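Local atomic coordinates of thermostable monoacylglycerol lipase (Bacillus, PDB entry 4LHE), a protein that hydrolyses monoacylglycerols to glycerol and free fatty acids, as a thermostable lipase of the alpha/beta hydrolase fold. Residues Asp64-Thr69 against Pro139-Ser144. Residues are numbered along the deposited sequence; the frame is centred on the assembly and turned at random.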
loop_
_atom_site.group_PDB
_atom_site.type_symbol
_atom_site.label_atom_id
_atom_site.label_comp_id
_atom_site.label_asym_id
_atom_site.label_seq_id
_atom_site.Cartn_x
_atom_site.Cartn_y
_atom_site.Cartn_z
ATOM N N ASP A 64 16.287 -10.158 5.133
ATOM C CA ASP A 64 14.992 -10.614 5.623
ATOM C C ASP A 64 13.964 -10.537 4.507
ATOM O O ASP A 64 13.268 -11.509 4.220
ATOM C CB ASP A 64 14.538 -9.746 6.800
ATOM C CG ASP A 64 15.258 -10.091 8.093
ATOM O OD1 ASP A 64 15.897 -11.164 8.163
ATOM O OD2 ASP A 64 15.183 -9.291 9.047
ATOM N N MET A 65 13.873 -9.367 3.885
ATOM C CA MET A 65 13.025 -9.164 2.716
ATOM C C MET A 65 13.221 -10.257 1.661
ATOM O O MET A 65 12.253 -10.793 1.112
ATOM C CB MET A 65 13.360 -7.804 2.101
ATOM C CG MET A 65 12.762 -7.595 0.746
ATOM S SD MET A 65 11.144 -6.860 0.912
ATOM C CE MET A 65 10.954 -6.193 -0.738
ATOM N N GLU A 66 14.477 -10.601 1.401
ATOM C CA GLU A 66 14.827 -11.535 0.330
ATOM C C GLU A 66 14.189 -12.915 0.477
ATOM O O GLU A 66 13.812 -13.539 -0.517
ATOM C CB GLU A 66 16.348 -11.680 0.247
ATOM C CG GLU A 66 16.795 -12.704 -0.766
ATOM C CD GLU A 66 18.265 -12.614 -1.071
ATOM O OE1 GLU A 66 19.075 -12.399 -0.139
ATOM O OE2 GLU A 66 18.602 -12.762 -2.255
ATOM N N ARG A 67 14.048 -13.392 1.709
ATOM C CA ARG A 67 13.526 -14.749 1.910
ATOM C C ARG A 67 11.994 -14.825 1.977
ATOM O O ARG A 67 11.428 -15.918 1.920
ATOM C CB ARG A 67 14.181 -15.429 3.129
ATOM C CG ARG A 67 13.765 -14.898 4.494
ATOM C CD ARG A 67 14.067 -15.901 5.626
ATOM N NE ARG A 67 15.457 -15.866 6.100
ATOM C CZ ARG A 67 16.010 -16.789 6.889
ATOM N NH1 ARG A 67 15.312 -17.844 7.299
ATOM N NH2 ARG A 67 17.276 -16.667 7.267
ATOM N N THR A 68 11.325 -13.674 2.088
ATOM C CA THR A 68 9.864 -13.649 2.103
ATOM C C THR A 68 9.281 -13.819 0.713
ATOM O O THR A 68 9.931 -13.497 -0.289
ATOM C CB THR A 68 9.301 -12.335 2.675
ATOM O OG1 THR A 68 9.632 -11.243 1.796
ATOM C CG2 THR A 68 9.854 -12.079 4.054
ATOM N N THR A 69 8.048 -14.324 0.660
ATOM C CA THR A 69 7.301 -14.413 -0.585
ATOM C C THR A 69 6.147 -13.425 -0.491
ATOM O O THR A 69 5.856 -12.931 0.597
ATOM C CB THR A 69 6.706 -15.815 -0.769
ATOM O OG1 THR A 69 5.614 -15.988 0.146
ATOM C CG2 THR A 69 7.768 -16.885 -0.510
ATOM N N PRO A 139 21.435 -10.113 -11.218
ATOM C CA PRO A 139 22.136 -9.803 -9.970
ATOM C C PRO A 139 21.244 -10.184 -8.791
ATOM O O PRO A 139 20.020 -10.257 -8.947
ATOM C CB PRO A 139 22.319 -8.287 -10.039
ATOM C CG PRO A 139 21.221 -7.814 -10.934
ATOM C CD PRO A 139 20.992 -8.901 -11.933
ATOM N N ARG A 140 21.843 -10.466 -7.641
ATOM C CA ARG A 140 21.060 -10.763 -6.456
ATOM C C ARG A 140 20.259 -9.533 -6.046
ATOM O O ARG A 140 19.071 -9.629 -5.729
ATOM C CB ARG A 140 21.969 -11.179 -5.308
ATOM C CG ARG A 140 21.224 -11.313 -4.000
ATOM C CD ARG A 140 21.417 -12.678 -3.382
ATOM N NE ARG A 140 22.559 -12.764 -2.476
ATOM C CZ ARG A 140 22.471 -12.973 -1.163
ATOM N NH1 ARG A 140 21.293 -13.109 -0.580
ATOM N NH2 ARG A 140 23.572 -13.058 -0.430
ATOM N N TYR A 141 20.923 -8.381 -6.068
ATOM C CA TYR A 141 20.338 -7.135 -5.595
ATOM C C TYR A 141 20.434 -6.053 -6.653
ATOM O O TYR A 141 21.392 -6.020 -7.433
ATOM C CB TYR A 141 21.096 -6.636 -4.367
ATOM C CG TYR A 141 21.124 -7.580 -3.193
ATOM C CD1 TYR A 141 19.979 -7.810 -2.440
ATOM C CD2 TYR A 141 22.305 -8.206 -2.808
ATOM C CE1 TYR A 141 20.003 -8.660 -1.352
ATOM C CE2 TYR A 141 22.340 -9.058 -1.721
ATOM C CZ TYR A 141 21.185 -9.284 -0.999
ATOM O OH TYR A 141 21.201 -10.133 0.084
ATOM N N LEU A 142 19.445 -5.160 -6.670
ATOM C CA LEU A 142 19.545 -3.914 -7.419
ATOM C C LEU A 142 19.629 -2.780 -6.423
ATOM O O LEU A 142 18.898 -2.771 -5.430
ATOM C CB LEU A 142 18.309 -3.693 -8.272
ATOM C CG LEU A 142 17.741 -4.904 -8.979
ATOM C CD1 LEU A 142 16.523 -4.431 -9.665
ATOM C CD2 LEU A 142 18.729 -5.459 -9.986
ATOM N N ASP A 143 20.518 -1.827 -6.680
ATOM C CA ASP A 143 20.619 -0.654 -5.821
ATOM C C ASP A 143 19.353 0.160 -6.025
ATOM O O ASP A 143 18.863 0.289 -7.150
ATOM C CB ASP A 143 21.864 0.175 -6.150
ATOM C CG ASP A 143 23.144 -0.642 -6.089
ATOM O OD1 ASP A 143 23.095 -1.781 -5.580
ATOM O OD2 ASP A 143 24.199 -0.148 -6.550
ATOM N N SER A 144 18.797 0.671 -4.933
ATOM C CA SER A 144 17.556 1.424 -5.023
ATOM C C SER A 144 17.866 2.858 -5.439
ATOM O O SER A 144 18.913 3.408 -5.088
ATOM C CB SER A 144 16.774 1.351 -3.708
ATOM O OG SER A 144 16.282 0.033 -3.489
HETATM O O HOH W 1 17.412 -11.725 -5.003
#
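Glu66 reaches Arg140 and Tyr141 on a nearly straight side chain, its CG anti to the backbone N (chi1 176°) and the next bond again extended, which carries the carboxylate well clear of the helix. The first torsion of Arg140, likewise anti, puts its CG over the centre of the Tyr141 ring, 3.3 Å above the plane; the bends at chi2 and chi3 then turn the guanidinium toward the acid. The two flat groups lie nearly coplanar, 18° apart, with NH1 and OE1 paired at the guanidinium edge in a salt bridge whose detail is doubtful, because the two atoms sit too close in the model. Tyr141 OH stands 3.1 Å from Glu66 OE1, the ring and carboxylate planes turned 49° from each other, and it also lies above one face of the guanidinium, toward the rim. On the other carboxylate oxygen, a water donates to Glu66 OE2 at 3.2 Å and to the backbone O of Arg140 at 2.8 Å, a second, solvent-mediated link. With an alanine at Tyr141, the ring under Arg140 CG and the hydroxyl beside Glu66 OE1 are gone, and the guanidinium would probably be freer to swing away from the acid. This small surface contact joins helix 62-67 to the start of strand 141-143 and the residue before it, within the insertion between core strands 115-119 and 188-193 that is probably the lipase cap; there strand 141-143 pairs antiparallel with strand 161-163, Tyr62 meets the Tyr141 ring edge-to-face, and Glu66 also touches Pro163, just before helix 164-179.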